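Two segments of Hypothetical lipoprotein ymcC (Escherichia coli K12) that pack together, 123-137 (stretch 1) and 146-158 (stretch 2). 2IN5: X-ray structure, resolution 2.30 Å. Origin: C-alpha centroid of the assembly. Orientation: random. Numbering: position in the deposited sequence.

Stretch 1, residues 123-137: SATLSSTFSFAGLET
Stretch 2, residues 146-158: LCNVWQEEVTSTR

The centre of the contact is a cluster of aromatic side chains on one face of a two-stranded antiparallel ladder. Trp-150 (chi1 -76°, m; chi2 106°) lies between Phe-130 and Phe-132 along the partner strand, and its indole bends toward that strand. Phe-132, a t rotamer, places CB over the face of the six-membered ring of Trp-150, 4.1 Å from its centroid and 3.7 Å from Trp-150 CZ3. The Phe-132 ring then turns its edge to the face of that ring, with centroids 5.3 Å apart and planes at 67°; Phe-132 CE1 also reaches Asn-148 CB at 3.7 Å. Phe-130 (chi1 -80°, m) sets CB 3.9 Å from Trp-150 CE3, while Glu-152 CB covers one face of its ring, 4.3 Å from the centroid. The extended t,t chain of Glu-152 thus supplies methylene packing before its carboxylate is reached.

Further apolar pairs lie on this face towards both ends of the contact, beyond the polar Ser-128 and Asn-148. Leu-126 CD2 meets Val-154 CG1 at 3.9 Å, and at the other end Leu-135 CD1 meets Leu-146 CD2 at 3.7 Å, the ends of Leu-135 and Leu-146 both leaning inward. Val-149, a buried t rotamer, serves the other face: its CG1 lies 3.6 Å from Ala-133 CB and its CG2 3.4 Å from Glu-136 CB. Ala-133 CB also approaches Gln-151 CG at 3.4 Å. The two stretches together bury 1265 Å².

The strand axes run at 150° and approach to 4.5 Å. Ser-128 faces Val-154, Phe-130 faces Glu-152 and Phe-132 faces Trp-150 as non-hydrogen-bonded pairs, with CA–CA distances of 4.1, 4.4 and 4.8 Å. Between and beyond them, paired amides and carbonyls join the backbones: Ser-127 N to Thr-155 O (3.0 Å) and Thr-155 N to Ser-127 O (2.9 Å); Thr-129 N to Glu-153 O (3.0 Å) and Glu-153 N to Thr-129 O (2.9 Å); Ser-131 N to Gln-151 O (2.7 Å) and Gln-151 N to Ser-131 O (2.8 Å).

Most residues are extended, but Ala-133 (phi/psi -97/-2) and Gly-134 (110/-166) interrupt the regular repeat. Val-149 O accepts from Ala-133 N, whereas Val-149 N donates to Gly-134 O, both at 2.7 Å, so two residues of one strand share one of the other. A CB on Gly-134 would be jammed against the preceding carbonyl, which explains glycine here. Regular pairing resumes with Glu-136 N to Cys-147 O (3.1 Å) and Cys-147 N to Glu-136 O (2.8 Å), followed by Thr-137 opposite Leu-146.

Polar side chains complete the contact. Buried Ser-128 (p) donates from OG to Glu-152 OE2 at 2.8 Å, giving the buried carboxylate a partner beside the aromatic cluster; both its oxygens also have partners elsewhere in the structure. On the other face, Ser-127 OG and Thr-155 OG1, both side chains p, form a weak hydrogen bond at 3.1 Å. Beyond them, a water accepts from Thr-125 N (3.0 Å) and donates to Thr-157 O (2.7 Å), bridging the backbones.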

# COMPACT_ATOMS: atom_id res chain seq x y z
N SER A 123 -2.62 18.42 17.66
CA SER A 123 -2.66 18.94 16.30
C SER A 123 -2.28 20.41 16.31
O SER A 123 -2.34 21.06 17.36
CB SER A 123 -4.07 18.76 15.70
OG SER A 123 -4.98 19.70 16.24
N ALA A 124 -1.86 20.95 15.17
CA ALA A 124 -1.47 22.35 15.12
C ALA A 124 -1.40 22.89 13.70
O ALA A 124 -1.34 22.13 12.74
CB ALA A 124 -0.13 22.54 15.83
N THR A 125 -1.43 24.21 13.57
CA THR A 125 -1.36 24.83 12.26
C THR A 125 0.05 25.31 12.01
O THR A 125 0.55 26.20 12.71
CB THR A 125 -2.35 25.99 12.13
OG1 THR A 125 -3.67 25.50 12.34
CG2 THR A 125 -2.27 26.61 10.73
N LEU A 126 0.70 24.72 11.01
CA LEU A 126 2.07 25.06 10.67
C LEU A 126 2.22 25.88 9.41
O LEU A 126 1.59 25.60 8.38
CB LEU A 126 2.91 23.79 10.52
CG LEU A 126 3.23 22.93 11.74
CD1 LEU A 126 1.96 22.30 12.29
CD2 LEU A 126 4.20 21.84 11.32
N SER A 127 3.07 26.88 9.50
CA SER A 127 3.37 27.74 8.38
C SER A 127 4.89 27.85 8.32
O SER A 127 5.54 28.13 9.32
CB SER A 127 2.73 29.12 8.59
OG SER A 127 3.06 29.65 9.85
N SER A 128 5.45 27.62 7.14
CA SER A 128 6.90 27.68 6.97
C SER A 128 7.32 28.36 5.68
O SER A 128 6.53 28.55 4.76
CB SER A 128 7.49 26.27 6.97
OG SER A 128 7.04 25.54 5.84
N THR A 129 8.60 28.72 5.63
CA THR A 129 9.19 29.36 4.47
C THR A 129 10.53 28.69 4.18
O THR A 129 11.31 28.43 5.10
CB THR A 129 9.40 30.88 4.69
OG1 THR A 129 10.43 31.08 5.67
CG2 THR A 129 8.12 31.54 5.17
N PHE A 130 10.78 28.40 2.91
CA PHE A 130 12.04 27.76 2.53
C PHE A 130 13.14 28.79 2.30
O PHE A 130 12.91 29.82 1.67
CB PHE A 130 11.84 26.92 1.27
CG PHE A 130 11.22 25.58 1.53
CD1 PHE A 130 11.73 24.45 0.91
CD2 PHE A 130 10.12 25.44 2.37
CE1 PHE A 130 11.17 23.19 1.13
CE2 PHE A 130 9.55 24.19 2.59
CZ PHE A 130 10.08 23.06 1.97
N SER A 131 14.32 28.50 2.82
CA SER A 131 15.45 29.41 2.67
C SER A 131 16.65 28.63 2.12
O SER A 131 17.10 27.65 2.73
CB SER A 131 15.76 30.07 4.03
OG SER A 131 16.63 31.19 3.91
N PHE A 132 17.15 29.05 0.95
CA PHE A 132 18.28 28.40 0.30
C PHE A 132 19.53 28.61 1.15
O PHE A 132 19.97 29.74 1.36
CB PHE A 132 18.50 28.95 -1.11
CG PHE A 132 19.56 28.22 -1.89
CD1 PHE A 132 19.40 26.87 -2.21
CD2 PHE A 132 20.74 28.85 -2.26
CE1 PHE A 132 20.40 26.17 -2.89
CE2 PHE A 132 21.75 28.16 -2.93
CZ PHE A 132 21.58 26.82 -3.25
N ALA A 133 20.08 27.51 1.64
CA ALA A 133 21.25 27.54 2.50
C ALA A 133 22.54 27.27 1.73
O ALA A 133 23.63 27.29 2.30
CB ALA A 133 21.09 26.52 3.62
N GLY A 134 22.40 27.02 0.43
CA GLY A 134 23.57 26.79 -0.39
C GLY A 134 23.81 25.39 -0.92
O GLY A 134 22.94 24.52 -0.90
N LEU A 135 25.02 25.18 -1.40
CA LEU A 135 25.42 23.91 -1.95
C LEU A 135 26.11 23.08 -0.88
O LEU A 135 26.69 23.61 0.07
CB LEU A 135 26.36 24.15 -3.13
CG LEU A 135 27.30 23.03 -3.57
CD1 LEU A 135 26.54 21.94 -4.30
CD2 LEU A 135 28.37 23.62 -4.46
N GLU A 136 26.01 21.76 -1.01
CA GLU A 136 26.65 20.84 -0.09
C GLU A 136 26.73 19.47 -0.72
O GLU A 136 25.80 19.02 -1.38
CB GLU A 136 25.90 20.73 1.23
CG GLU A 136 26.83 20.22 2.33
CD GLU A 136 26.13 19.74 3.59
OE1 GLU A 136 25.16 20.39 4.05
OE2 GLU A 136 26.59 18.71 4.14
N THR A 137 27.86 18.80 -0.51
CA THR A 137 28.05 17.47 -1.04
C THR A 137 28.00 16.49 0.13
O THR A 137 28.68 16.68 1.15
CB THR A 137 29.42 17.33 -1.75
OG1 THR A 137 29.44 18.20 -2.89
CG2 THR A 137 29.67 15.89 -2.19
N LEU A 146 25.80 16.03 -5.03
CA LEU A 146 25.69 17.48 -4.90
C LEU A 146 24.25 17.79 -4.59
O LEU A 146 23.36 17.39 -5.33
CB LEU A 146 26.08 18.19 -6.20
CG LEU A 146 27.56 18.24 -6.53
CD1 LEU A 146 27.77 19.00 -7.83
CD2 LEU A 146 28.30 18.91 -5.40
N CYS A 147 24.03 18.52 -3.50
CA CYS A 147 22.69 18.86 -3.06
C CYS A 147 22.48 20.33 -2.86
O CYS A 147 23.39 21.04 -2.46
CB CYS A 147 22.37 18.21 -1.70
SG CYS A 147 22.56 16.43 -1.58
N ASN A 148 21.25 20.78 -3.12
CA ASN A 148 20.90 22.16 -2.85
C ASN A 148 20.38 22.01 -1.42
O ASN A 148 19.51 21.18 -1.16
CB ASN A 148 19.75 22.65 -3.73
CG ASN A 148 20.14 22.79 -5.18
OD1 ASN A 148 21.27 23.18 -5.50
ND2 ASN A 148 19.20 22.50 -6.07
N VAL A 149 20.92 22.79 -0.50
CA VAL A 149 20.49 22.70 0.89
C VAL A 149 19.36 23.69 1.15
O VAL A 149 19.56 24.90 1.05
CB VAL A 149 21.64 23.00 1.87
CG1 VAL A 149 21.14 22.89 3.30
CG2 VAL A 149 22.79 22.03 1.62
N TRP A 150 18.19 23.18 1.48
CA TRP A 150 17.04 24.03 1.77
C TRP A 150 16.70 23.99 3.26
O TRP A 150 16.53 22.92 3.83
CB TRP A 150 15.84 23.57 0.96
CG TRP A 150 15.89 23.97 -0.47
CD1 TRP A 150 16.15 23.16 -1.54
CD2 TRP A 150 15.62 25.26 -1.00
NE1 TRP A 150 16.05 23.88 -2.71
CE2 TRP A 150 15.72 25.17 -2.40
CE3 TRP A 150 15.30 26.50 -0.41
CZ2 TRP A 150 15.50 26.27 -3.24
CZ3 TRP A 150 15.08 27.58 -1.24
CH2 TRP A 150 15.19 27.46 -2.65
N GLN A 151 16.61 25.17 3.86
CA GLN A 151 16.27 25.31 5.27
C GLN A 151 14.84 25.81 5.41
O GLN A 151 14.54 26.95 5.04
CB GLN A 151 17.20 26.31 5.94
CG GLN A 151 18.64 25.88 5.93
CD GLN A 151 19.00 25.09 7.15
OE1 GLN A 151 18.19 24.32 7.67
NE2 GLN A 151 20.24 25.25 7.62
N GLU A 152 13.95 24.97 5.94
CA GLU A 152 12.55 25.33 6.13
C GLU A 152 12.30 25.86 7.54
O GLU A 152 12.39 25.11 8.53
CB GLU A 152 11.66 24.11 5.88
CG GLU A 152 10.19 24.31 6.21
CD GLU A 152 9.35 23.05 5.99
OE1 GLU A 152 9.69 22.00 6.57
OE2 GLU A 152 8.34 23.11 5.24
N GLU A 153 12.01 27.15 7.63
CA GLU A 153 11.71 27.78 8.92
C GLU A 153 10.23 27.58 9.20
O GLU A 153 9.37 28.14 8.51
CB GLU A 153 12.06 29.28 8.87
CG GLU A 153 13.54 29.57 8.62
CD GLU A 153 14.47 28.86 9.61
OE1 GLU A 153 14.26 29.01 10.84
OE2 GLU A 153 15.41 28.16 9.16
N VAL A 154 9.91 26.76 10.20
CA VAL A 154 8.52 26.50 10.51
C VAL A 154 8.08 27.15 11.82
O VAL A 154 8.86 27.25 12.78
CB VAL A 154 8.23 24.97 10.61
CG1 VAL A 154 6.74 24.72 10.64
CG2 VAL A 154 8.87 24.23 9.44
N THR A 155 6.84 27.62 11.84
CA THR A 155 6.28 28.21 13.04
C THR A 155 4.87 27.65 13.19
O THR A 155 4.12 27.55 12.22
CB THR A 155 6.21 29.78 12.98
OG1 THR A 155 5.39 30.20 11.89
CG2 THR A 155 7.61 30.38 12.83
N SER A 156 4.54 27.22 14.41
CA SER A 156 3.21 26.69 14.70
C SER A 156 2.61 27.59 15.75
O SER A 156 3.30 28.42 16.35
CB SER A 156 3.27 25.25 15.21
OG SER A 156 4.11 25.14 16.34
N THR A 157 1.32 27.43 16.00
CA THR A 157 0.65 28.27 16.96
C THR A 157 -0.11 27.44 17.99
O THR A 157 -0.37 26.25 17.77
CB THR A 157 -0.32 29.19 16.22
OG1 THR A 157 -0.86 30.16 17.13
CG2 THR A 157 -1.43 28.38 15.61
N ARG A 158 -0.45 28.07 19.11
CA ARG A 158 -1.21 27.43 20.19
C ARG A 158 -0.68 26.09 20.68
O ARG A 158 -1.29 25.05 20.45
CB ARG A 158 -2.66 27.26 19.77
CG ARG A 158 -3.34 28.54 19.34
CD ARG A 158 -4.82 28.31 19.14
NE ARG A 158 -5.48 27.93 20.38
CZ ARG A 158 -5.55 28.70 21.47
NH1 ARG A 158 -4.99 29.90 21.46
NH2 ARG A 158 -6.19 28.27 22.55
O HOH W 1 -2.34 25.51 16.07